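Local structure of DUF176 (Nitrosomonas europaea, 2OMO) at residues H48-R53 and T90-T95; M58-L63 and A85-T90; L94-T99 and E106-V111. The protein is a putative antibiotic biosynthesis monooxygenase that forms a two-subunit assembly and probably has an oxidoreductase activity. One frame throughout, in Å; residues are numbered along the deposited sequence. Where two conformers were deposited one is given.

Contact 1: residues H48-R53 and T90-T95; sequences HEQSIR and TAHYLT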
loop_
_atom_site.group_PDB
_atom_site.type_symbol
_atom_site.label_atom_id
_atom_site.label_comp_id
_atom_site.label_asym_id
_atom_site.label_seq_id
_atom_site.Cartn_x
_atom_site.Cartn_y
_atom_site.Cartn_z
ATOM N N HIS A 48 -3.681 13.631 -6.140
ATOM C CA HIS A 48 -3.477 13.407 -4.701
ATOM C C HIS A 48 -4.118 14.535 -3.865
ATOM O O HIS A 48 -4.865 14.253 -2.933
ATOM C CB HIS A 48 -1.985 13.366 -4.371
ATOM C CG HIS A 48 -1.683 13.520 -2.902
ATOM N ND1 HIS A 48 -1.755 12.461 -2.011
ATOM C CD2 HIS A 48 -1.310 14.603 -2.177
ATOM C CE1 HIS A 48 -1.422 12.890 -0.801
ATOM N NE2 HIS A 48 -1.161 14.188 -0.872
ATOM N N GLU A 49 -3.813 15.792 -4.210
ATOM C CA GLU A 49 -4.255 16.973 -3.436
ATOM C C GLU A 49 -5.761 17.039 -3.332
ATOM O O GLU A 49 -6.279 17.421 -2.299
ATOM C CB GLU A 49 -3.692 18.277 -4.026
ATOM C CG GLU A 49 -2.161 18.387 -3.815
ATOM C CD GLU A 49 -1.531 19.643 -4.411
ATOM O OE1 GLU A 49 -2.224 20.428 -5.090
ATOM O OE2 GLU A 49 -0.316 19.840 -4.183
ATOM N N GLN A 50 -6.464 16.653 -4.392
ATOM C CA GLN A 50 -7.910 16.659 -4.384
ATOM C C GLN A 50 -8.456 15.371 -3.754
ATOM O O GLN A 50 -9.485 15.382 -3.112
ATOM C CB GLN A 50 -8.468 16.824 -5.801
ATOM C CG GLN A 50 -8.187 18.201 -6.429
ATOM C CD GLN A 50 -8.635 19.340 -5.531
ATOM O OE1 GLN A 50 -9.773 19.360 -5.035
ATOM N NE2 GLN A 50 -7.737 20.306 -5.308
ATOM N N SER A 51 -7.788 14.263 -3.979
ATOM C CA SER A 51 -8.318 12.971 -3.565
ATOM C C SER A 51 -8.304 12.830 -2.051
ATOM O O SER A 51 -9.226 12.229 -1.488
ATOM C CB SER A 51 -7.591 11.826 -4.268
ATOM O OG SER A 51 -7.939 11.784 -5.644
ATOM N N ILE A 52 -7.308 13.407 -1.390
ATOM C CA ILE A 52 -7.256 13.351 0.085
ATOM C C ILE A 52 -8.373 14.127 0.792
ATOM O O ILE A 52 -8.563 13.979 2.002
ATOM C CB ILE A 52 -5.874 13.693 0.685
ATOM C CG1 ILE A 52 -5.457 15.153 0.407
ATOM C CG2 ILE A 52 -4.846 12.654 0.175
ATOM C CD1 ILE A 52 -4.246 15.611 1.171
ATOM N N ARG A 53 -9.073 14.945 0.010
ATOM C CA ARG A 53 -10.214 15.721 0.458
ATOM C C ARG A 53 -11.537 15.012 0.171
ATOM O O ARG A 53 -12.611 15.525 0.517
ATOM C CB ARG A 53 -10.186 17.066 -0.259
ATOM C CG ARG A 53 -8.921 17.869 0.021
ATOM C CD ARG A 53 -8.913 19.181 -0.750
ATOM N NE ARG A 53 -10.146 19.921 -0.515
ATOM C CZ ARG A 53 -10.347 20.774 0.491
ATOM N NH1 ARG A 53 -9.382 21.042 1.369
ATOM N NH2 ARG A 53 -11.521 21.375 0.615
ATOM N N THR A 90 -14.972 11.804 -10.085
ATOM C CA THR A 90 -14.513 13.159 -9.810
ATOM C C THR A 90 -13.825 13.762 -11.042
ATOM O O THR A 90 -13.246 13.018 -11.877
ATOM C CB THR A 90 -13.582 13.210 -8.565
ATOM O OG1 THR A 90 -12.318 12.622 -8.884
ATOM C CG2 THR A 90 -14.197 12.444 -7.402
ATOM N N ALA A 91 -13.919 15.096 -11.167
ATOM C CA ALA A 91 -13.241 15.813 -12.261
ATOM C C ALA A 91 -11.710 15.592 -12.232
ATOM O O ALA A 91 -11.085 15.399 -13.277
ATOM C CB ALA A 91 -13.555 17.287 -12.218
ATOM N N HIS A 92 -11.128 15.604 -11.029
ATOM C CA HIS A 92 -9.665 15.485 -10.880
ATOM C C HIS A 92 -9.196 14.104 -11.288
ATOM O O HIS A 92 -8.151 13.984 -11.934
ATOM C CB HIS A 92 -9.157 15.886 -9.482
ATOM C CG HIS A 92 -9.708 15.058 -8.361
ATOM N ND1 HIS A 92 -10.891 15.356 -7.707
ATOM C CD2 HIS A 92 -9.192 13.980 -7.728
ATOM C CE1 HIS A 92 -11.086 14.480 -6.736
ATOM N NE2 HIS A 92 -10.077 13.628 -6.737
ATOM N N TYR A 93 -9.983 13.063 -10.976
ATOM C CA TYR A 93 -9.664 11.749 -11.539
ATOM C C TYR A 93 -9.676 11.735 -13.073
ATOM O O TYR A 93 -8.750 11.252 -13.718
ATOM C CB TYR A 93 -10.586 10.639 -11.001
ATOM C CG TYR A 93 -10.398 9.350 -11.792
ATOM C CD1 TYR A 93 -9.215 8.600 -11.685
ATOM C CD2 TYR A 93 -11.375 8.918 -12.695
ATOM C CE1 TYR A 93 -9.041 7.426 -12.439
ATOM C CE2 TYR A 93 -11.218 7.762 -13.442
ATOM C CZ TYR A 93 -10.052 7.025 -13.308
ATOM O OH TYR A 93 -9.936 5.904 -14.072
ATOM N N LEU A 94 -10.778 12.210 -13.637
ATOM C CA LEU A 94 -10.987 12.212 -15.080
ATOM C C LEU A 94 -9.908 13.019 -15.783
ATOM O O LEU A 94 -9.393 12.594 -16.828
ATOM C CB LEU A 94 -12.400 12.735 -15.419
ATOM C CG LEU A 94 -13.544 11.832 -14.863
ATOM C CD1 LEU A 94 -14.900 12.557 -14.903
ATOM C CD2 LEU A 94 -13.643 10.433 -15.512
ATOM N N THR A 95 -9.555 14.170 -15.208
ATOM C CA THR A 95 -8.445 14.983 -15.700
ATOM C C THR A 95 -7.108 14.218 -15.694
ATOM O O THR A 95 -6.387 14.203 -16.688
ATOM C CB THR A 95 -8.329 16.297 -14.887
ATOM O OG1 THR A 95 -9.496 17.104 -15.131
ATOM C CG2 THR A 95 -7.077 17.080 -15.280
#

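Contact 2: residues M58-L63 and A85-T90; sequences MRFDIL and AAHKET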
loop_
_atom_site.group_PDB
_atom_site.type_symbol
_atom_site.label_atom_id
_atom_site.label_comp_id
_atom_site.label_asym_id
_atom_site.label_seq_id
_atom_site.Cartn_x
_atom_site.Cartn_y
_atom_site.Cartn_z
HETATM N N MSE A 58 -8.755 7.580 3.192
HETATM C CA MSE A 58 -7.866 7.283 4.300
HETATM C C MSE A 58 -6.399 7.343 3.902
HETATM O O MSE A 58 -5.532 7.655 4.733
HETATM C CB MSE A 58 -8.180 5.908 4.844
HETATM C CG MSE A 58 -9.569 5.919 5.367
HETATM SE SE MSE A 58 -9.992 4.330 6.325
HETATM C CE MSE A 58 -8.706 4.491 7.829
ATOM N N ARG A 59 -6.102 7.041 2.638
ATOM C CA ARG A 59 -4.771 7.338 2.105
ATOM C C ARG A 59 -4.906 7.536 0.622
ATOM O O ARG A 59 -5.765 6.919 -0.017
ATOM C CB ARG A 59 -3.773 6.143 2.260
ATOM C CG ARG A 59 -3.416 5.644 3.647
ATOM C CD ARG A 59 -4.357 4.609 4.231
ATOM N NE ARG A 59 -3.793 3.991 5.462
ATOM C CZ ARG A 59 -3.822 4.545 6.663
ATOM N NH1 ARG A 59 -4.381 5.747 6.812
ATOM N NH2 ARG A 59 -3.288 3.916 7.707
ATOM N N PHE A 60 -3.994 8.332 0.070
ATOM C CA PHE A 60 -3.876 8.459 -1.376
ATOM C C PHE A 60 -2.387 8.696 -1.608
ATOM O O PHE A 60 -1.964 9.685 -2.210
ATOM C CB PHE A 60 -4.762 9.584 -1.937
ATOM C CG PHE A 60 -5.195 9.328 -3.362
ATOM C CD1 PHE A 60 -6.377 8.614 -3.643
ATOM C CD2 PHE A 60 -4.383 9.765 -4.424
ATOM C CE1 PHE A 60 -6.735 8.338 -4.981
ATOM C CE2 PHE A 60 -4.736 9.524 -5.764
ATOM C CZ PHE A 60 -5.894 8.805 -6.061
ATOM N N ASP A 61 -1.590 7.759 -1.106
ATOM C CA ASP A 61 -0.143 7.937 -1.120
ATOM C C ASP A 61 0.364 7.771 -2.544
ATOM O O ASP A 61 -0.026 6.830 -3.270
ATOM C CB ASP A 61 0.542 6.901 -0.246
ATOM C CG ASP A 61 0.170 7.009 1.237
ATOM O OD1 ASP A 61 -0.316 8.090 1.649
ATOM O OD2 ASP A 61 0.408 6.032 2.030
ATOM N N ILE A 62 1.277 8.642 -2.925
ATOM C CA ILE A 62 1.904 8.532 -4.260
ATOM C C ILE A 62 3.356 8.129 -4.039
ATOM O O ILE A 62 4.128 8.899 -3.430
ATOM C CB ILE A 62 1.867 9.854 -5.054
ATOM C CG1 ILE A 62 0.433 10.431 -5.124
ATOM C CG2 ILE A 62 2.454 9.644 -6.475
ATOM C CD1 ILE A 62 -0.617 9.426 -5.575
ATOM N N LEU A 63 3.729 6.985 -4.610
ATOM C CA LEU A 63 5.040 6.362 -4.345
ATOM C C LEU A 63 5.837 6.185 -5.615
ATOM O O LEU A 63 5.238 5.908 -6.692
ATOM C CB LEU A 63 4.872 5.000 -3.704
ATOM C CG LEU A 63 3.849 4.911 -2.545
ATOM C CD1 LEU A 63 3.708 3.421 -2.098
ATOM C CD2 LEU A 63 4.242 5.790 -1.362
ATOM N N ALA A 85 -15.555 4.066 -5.053
ATOM C CA ALA A 85 -16.300 4.110 -6.318
ATOM C C ALA A 85 -16.504 5.540 -6.776
ATOM O O ALA A 85 -16.417 5.833 -7.952
ATOM C CB ALA A 85 -17.662 3.436 -6.145
ATOM N N ALA A 86 -16.777 6.431 -5.833
ATOM C CA ALA A 86 -17.038 7.845 -6.138
ATOM C C ALA A 86 -15.814 8.528 -6.727
ATOM O O ALA A 86 -15.929 9.484 -7.486
ATOM C CB ALA A 86 -17.468 8.570 -4.900
ATOM N N HIS A 87 -14.630 8.060 -6.332
ATOM C CA HIS A 87 -13.398 8.653 -6.835
ATOM C C HIS A 87 -13.355 8.720 -8.361
ATOM O O HIS A 87 -12.857 9.685 -8.911
ATOM C CB HIS A 87 -12.179 7.858 -6.353
ATOM C CG HIS A 87 -10.875 8.298 -6.949
ATOM N ND1 HIS A 87 -10.267 9.490 -6.631
ATOM C CD2 HIS A 87 -10.016 7.656 -7.786
ATOM C CE1 HIS A 87 -9.132 9.606 -7.300
ATOM N NE2 HIS A 87 -8.946 8.498 -7.998
ATOM N N LYS A 88 -13.846 7.693 -9.047
ATOM C CA LYS A 88 -13.695 7.633 -10.500
ATOM C C LYS A 88 -14.667 8.571 -11.230
ATOM O O LYS A 88 -14.579 8.741 -12.454
ATOM C CB LYS A 88 -13.788 6.191 -11.017
ATOM C CG LYS A 88 -12.551 5.342 -10.634
ATOM C CD LYS A 88 -12.371 4.126 -11.578
ATOM C CE LYS A 88 -11.623 2.969 -10.909
ATOM N NZ LYS A 88 -11.184 1.903 -11.906
ATOM N N GLU A 89 -15.525 9.211 -10.436
ATOM C CA GLU A 89 -16.551 10.149 -10.889
ATOM C C GLU A 89 -16.053 11.593 -10.823
ATOM O O GLU A 89 -16.647 12.511 -11.418
ATOM C CB GLU A 89 -17.805 10.023 -10.012
ATOM C CG GLU A 89 -18.757 8.891 -10.372
ATOM C CD GLU A 89 -20.167 9.148 -9.846
ATOM O OE1 GLU A 89 -21.042 9.567 -10.646
ATOM O OE2 GLU A 89 -20.397 8.952 -8.629
ATOM N N THR A 90 -14.972 11.804 -10.085
ATOM C CA THR A 90 -14.513 13.159 -9.810
ATOM C C THR A 90 -13.825 13.762 -11.042
ATOM O O THR A 90 -13.246 13.018 -11.877
ATOM C CB THR A 90 -13.582 13.210 -8.565
ATOM O OG1 THR A 90 -12.318 12.622 -8.884
ATOM C CG2 THR A 90 -14.197 12.444 -7.402
#

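Contact 3: residues L94-T99 and E106-V111; sequences LTWRDT and EPRKGV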
loop_
_atom_site.group_PDB
_atom_site.type_symbol
_atom_site.label_atom_id
_atom_site.label_comp_id
_atom_site.label_asym_id
_atom_site.label_seq_id
_atom_site.Cartn_x
_atom_site.Cartn_y
_atom_site.Cartn_z
ATOM N N LEU A 94 -10.778 12.210 -13.637
ATOM C CA LEU A 94 -10.987 12.212 -15.080
ATOM C C LEU A 94 -9.908 13.019 -15.783
ATOM O O LEU A 94 -9.393 12.594 -16.828
ATOM C CB LEU A 94 -12.400 12.735 -15.419
ATOM C CG LEU A 94 -13.544 11.832 -14.863
ATOM C CD1 LEU A 94 -14.900 12.557 -14.903
ATOM C CD2 LEU A 94 -13.643 10.433 -15.512
ATOM N N THR A 95 -9.555 14.170 -15.208
ATOM C CA THR A 95 -8.445 14.983 -15.700
ATOM C C THR A 95 -7.108 14.218 -15.694
ATOM O O THR A 95 -6.387 14.203 -16.688
ATOM C CB THR A 95 -8.329 16.297 -14.887
ATOM O OG1 THR A 95 -9.496 17.104 -15.131
ATOM C CG2 THR A 95 -7.077 17.080 -15.280
ATOM N N TRP A 96 -6.790 13.607 -14.554
ATOM C CA TRP A 96 -5.590 12.832 -14.390
ATOM C C TRP A 96 -5.543 11.712 -15.443
ATOM O O TRP A 96 -4.564 11.600 -16.182
ATOM C CB TRP A 96 -5.529 12.293 -12.952
ATOM C CG TRP A 96 -4.374 11.391 -12.708
ATOM C CD1 TRP A 96 -3.108 11.764 -12.324
ATOM C CD2 TRP A 96 -4.363 9.972 -12.838
ATOM N NE1 TRP A 96 -2.316 10.636 -12.186
ATOM C CE2 TRP A 96 -3.059 9.529 -12.529
ATOM C CE3 TRP A 96 -5.332 9.023 -13.203
ATOM C CZ2 TRP A 96 -2.709 8.162 -12.537
ATOM C CZ3 TRP A 96 -4.987 7.664 -13.210
ATOM C CH2 TRP A 96 -3.687 7.249 -12.878
ATOM N N ARG A 97 -6.603 10.904 -15.518
ATOM C CA ARG A 97 -6.666 9.768 -16.424
ATOM C C ARG A 97 -6.396 10.197 -17.877
ATOM O O ARG A 97 -5.554 9.607 -18.547
ATOM C CB ARG A 97 -8.035 9.073 -16.321
ATOM C CG ARG A 97 -8.188 7.820 -17.160
ATOM C CD ARG A 97 -9.666 7.509 -17.317
ATOM N NE ARG A 97 -10.300 8.583 -18.089
ATOM C CZ ARG A 97 -11.611 8.693 -18.341
ATOM N NH1 ARG A 97 -12.466 7.796 -17.859
ATOM N NH2 ARG A 97 -12.067 9.707 -19.081
ATOM N N ASP A 98 -7.094 11.233 -18.335
ATOM C CA ASP A 98 -6.863 11.765 -19.692
ATOM C C ASP A 98 -5.445 12.308 -19.877
ATOM O O ASP A 98 -4.845 12.120 -20.936
ATOM C CB ASP A 98 -7.873 12.855 -20.026
ATOM C CG ASP A 98 -9.275 12.333 -20.134
ATOM O OD1 ASP A 98 -9.478 11.094 -20.031
ATOM O OD2 ASP A 98 -10.185 13.171 -20.351
ATOM N N THR A 99 -4.922 12.978 -18.856
ATOM C CA THR A 99 -3.597 13.604 -18.930
ATOM C C THR A 99 -2.432 12.601 -19.054
ATOM O O THR A 99 -1.516 12.781 -19.913
ATOM C CB THR A 99 -3.398 14.571 -17.752
ATOM O OG1 THR A 99 -4.428 15.567 -17.797
ATOM C CG2 THR A 99 -2.042 15.303 -17.818
ATOM N N GLU A 106 2.889 1.177 -20.376
ATOM C CA GLU A 106 2.004 0.007 -20.486
ATOM C C GLU A 106 0.755 0.253 -19.615
ATOM O O GLU A 106 0.770 1.181 -18.794
ATOM C CB GLU A 106 2.732 -1.247 -20.019
ATOM C CG GLU A 106 2.974 -1.286 -18.528
ATOM C CD GLU A 106 3.684 -2.554 -18.058
ATOM O OE1 GLU A 106 3.402 -3.649 -18.607
ATOM O OE2 GLU A 106 4.520 -2.455 -17.114
ATOM N N PRO A 107 -0.331 -0.545 -19.808
ATOM C CA PRO A 107 -1.539 -0.343 -19.005
ATOM C C PRO A 107 -1.265 -0.380 -17.503
ATOM O O PRO A 107 -0.559 -1.258 -17.023
ATOM C CB PRO A 107 -2.407 -1.557 -19.345
ATOM C CG PRO A 107 -1.974 -1.954 -20.742
ATOM C CD PRO A 107 -0.495 -1.625 -20.811
ATOM N N ARG A 108 -1.851 0.554 -16.782
ATOM C CA ARG A 108 -1.834 0.523 -15.309
ATOM C C ARG A 108 -2.571 -0.722 -14.849
ATOM O O ARG A 108 -3.444 -1.213 -15.559
ATOM C CB ARG A 108 -2.527 1.730 -14.733
ATOM C CG ARG A 108 -1.720 2.990 -14.904
ATOM C CD ARG A 108 -2.388 4.093 -14.156
ATOM N NE ARG A 108 -3.788 4.321 -14.540
ATOM C CZ ARG A 108 -4.146 5.074 -15.584
ATOM N NH1 ARG A 108 -3.215 5.651 -16.349
ATOM N NH2 ARG A 108 -5.423 5.272 -15.855
ATOM N N LYS A 109 -2.171 -1.265 -13.713
ATOM C CA LYS A 109 -2.950 -2.327 -13.085
ATOM C C LYS A 109 -3.348 -1.918 -11.689
ATOM O O LYS A 109 -2.510 -1.399 -10.931
ATOM C CB LYS A 109 -2.152 -3.625 -12.978
ATOM C CG LYS A 109 -2.948 -4.758 -12.221
ATOM C CD LYS A 109 -4.287 -5.165 -12.935
ATOM C CE LYS A 109 -4.740 -6.615 -12.580
ATOM N NZ LYS A 109 -5.344 -6.691 -11.233
ATOM N N GLY A 110 -4.615 -2.202 -11.334
ATOM C CA GLY A 110 -5.151 -1.903 -10.007
ATOM C C GLY A 110 -5.458 -3.217 -9.320
ATOM O O GLY A 110 -6.135 -4.115 -9.920
ATOM N N VAL A 111 -4.876 -3.406 -8.140
ATOM C CA VAL A 111 -5.124 -4.625 -7.369
ATOM C C VAL A 111 -5.913 -4.314 -6.112
ATOM O O VAL A 111 -5.524 -3.438 -5.318
ATOM C CB VAL A 111 -3.782 -5.359 -7.068
ATOM C CG1 VAL A 111 -4.067 -6.678 -6.351
ATOM C CG2 VAL A 111 -3.035 -5.604 -8.397
HETATM O O HOH W 1 -4.841 7.127 -18.266
#

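Contact 1: residues H48-R53 and T90-T95
The methylene CB of Gln-50 lies over the imidazole of His-92, 3.3 Å from the ring centroid and only 10° off the ring normal, in a close CH-pi contact. CB rests almost above the middle of the ring, its nearest ring atom being CG of His-92, and CG of Gln-50 grazes the start of the same side chain, 4.0 Å from His-92 CB. Beyond CG the glutamine chain bends and leads its amide away from the histidine, so that aliphatic carbon rather than the polar end supplies the cover. The opposite face of the imidazole is occupied by Thr-90 OG1, 3.1 Å above the ring plane. Thr-90 is the N-cap of helix 91-100, and this oxygen accepts from Tyr-93 N at 3.2 Å; the ring is thereby sandwiched between the cap of its own helix and the flank of another. In the ferredoxin-like alpha+beta fold of this family, the contact joins the C-terminal part of helix 37-51 to the first turn of helix 91-100, with Gln-50 and His-92 as the closest backbone approach. At the ring edge His-92 NE2 donates to Ser-51 OG over 3.0 Å, the serine oxygen standing just 12° out of the imidazole plane. CG of His-92 sits between its own backbone N and carbonyl carbon (chi1 61°), a rotation that carries the ring across to helix 37-51. Glu-54 OE2 is a second partner for NE2, and both it and Asn-47 O, one helical turn back, lie within hydrogen-bonding reach of Ser-51 OG.

Contact 2: residues M58-L63 and A85-T90
With chi1 of -152° in Phe-60 and 173° in His-87, each CG is turned away from its own backbone N, and the two rings come from opposite directions to meet between strand 57-65 and the C-terminal part of helix 81-87. The far end of the phenyl ring does the touching: Phe-60 CZ lies 3.6 Å from His-87 CE1, and Phe-60 CE1 approaches 3.7 Å from His-87 NE2, over one face of the imidazole. The planes are inclined at 51° and the centroids are 5.0 Å apart, an oblique aromatic pair. Both residues are buried, where the helical layer packs on the antiparallel sheet of the ferredoxin-like fold; Ser-51 of helix 37-51 and Tyr-78 of strand 71-78 touch both side chains. A type I turn that begins at the histidine and runs to Thr-90 reverses the chain, and His-87 O accepts from both Thr-90 N and Thr-90 OG1, the hydroxyl at 3.0 Å. No hydrogen bond links the strand to the helix here, so the attraction is dispersive and aromatic, while at the ring edge His-87 ND1 hydrogen-bonds to Glu-54 OE2.

Contact 3: residues L94-T99 and E106-V111
Trp-96 and Arg-108 approach from opposite directions, the indole from helix 91-100 and the arginine from the lead-in to strand 109-117, the last strand of the ferredoxin-like antiparallel sheet. They meet edge against face: the six-membered end of the indole presents its rim to one face of the guanidinium, with the two planes 60° apart. Trp-96 CH2 stands 3.3 Å above the guanidinium plane, offset toward its rim, and comes to 3.4 Å from Arg-108 NE. The neighbouring corner of the indole, Trp-96 CZ3, lies 3.6 Å from Arg-108 NH2. Arg-108 NE lies at the edge of the indole, near its plane, and the rest of the guanidinium rises obliquely from that plane, so this is not a cation-pi stack. A bend at chi3 (-56°) in an otherwise extended start to the Arg-108 chain helps to turn the guanidinium broadside to the tryptophan. At the other end of the indole, NE1 bonds to Thr-44 OG1 of helix 37-51, which ties down the buried ring. Arg-97 adds a looser touch, its CG coming to the edge of the Arg-108 guanidinium while the two side chains cross at about a right angle. Its own guanidinium leads away and grips Asp-98 side-on, NE and NH2 both converging on OD1 from the same face of the carboxylate; the NH2 limb of this salt bridge measures 3.1 Å. The like charges stay well apart, with Arg-97 NE 6.3 Å from Arg-108 NH2, and the neighbouring aspartate would further soften any repulsion. A water in the plane of the Arg-108 guanidinium completes the link between the two segments, accepting from Arg-108 NH1 at 2.9 Å and donating to Arg-97 O at 2.6 Å.

Overall arrangement
From the N terminus, the chain runs through strand 24-31 and helix 37-51, whose end supplies the first half of contact 1. Strand 57-65 then opens contact 2, which closes at 85-90 after the excursion through strand 71-78 and into helix 81-87. Contact 1 closes immediately afterwards, at 90-95, and so encloses contact 2; the two share Thr-90, and their centres are about 7 Å apart. Contact 3 starts on the same helix, 91-100, and closes a short loop onto the lead-in to strand 109-117. Helix 91-100 is thus tied to helix 37-51 earlier in the chain and to the lead-in of the last strand later, while contact 2 fastens helix 81-87 to the sheet.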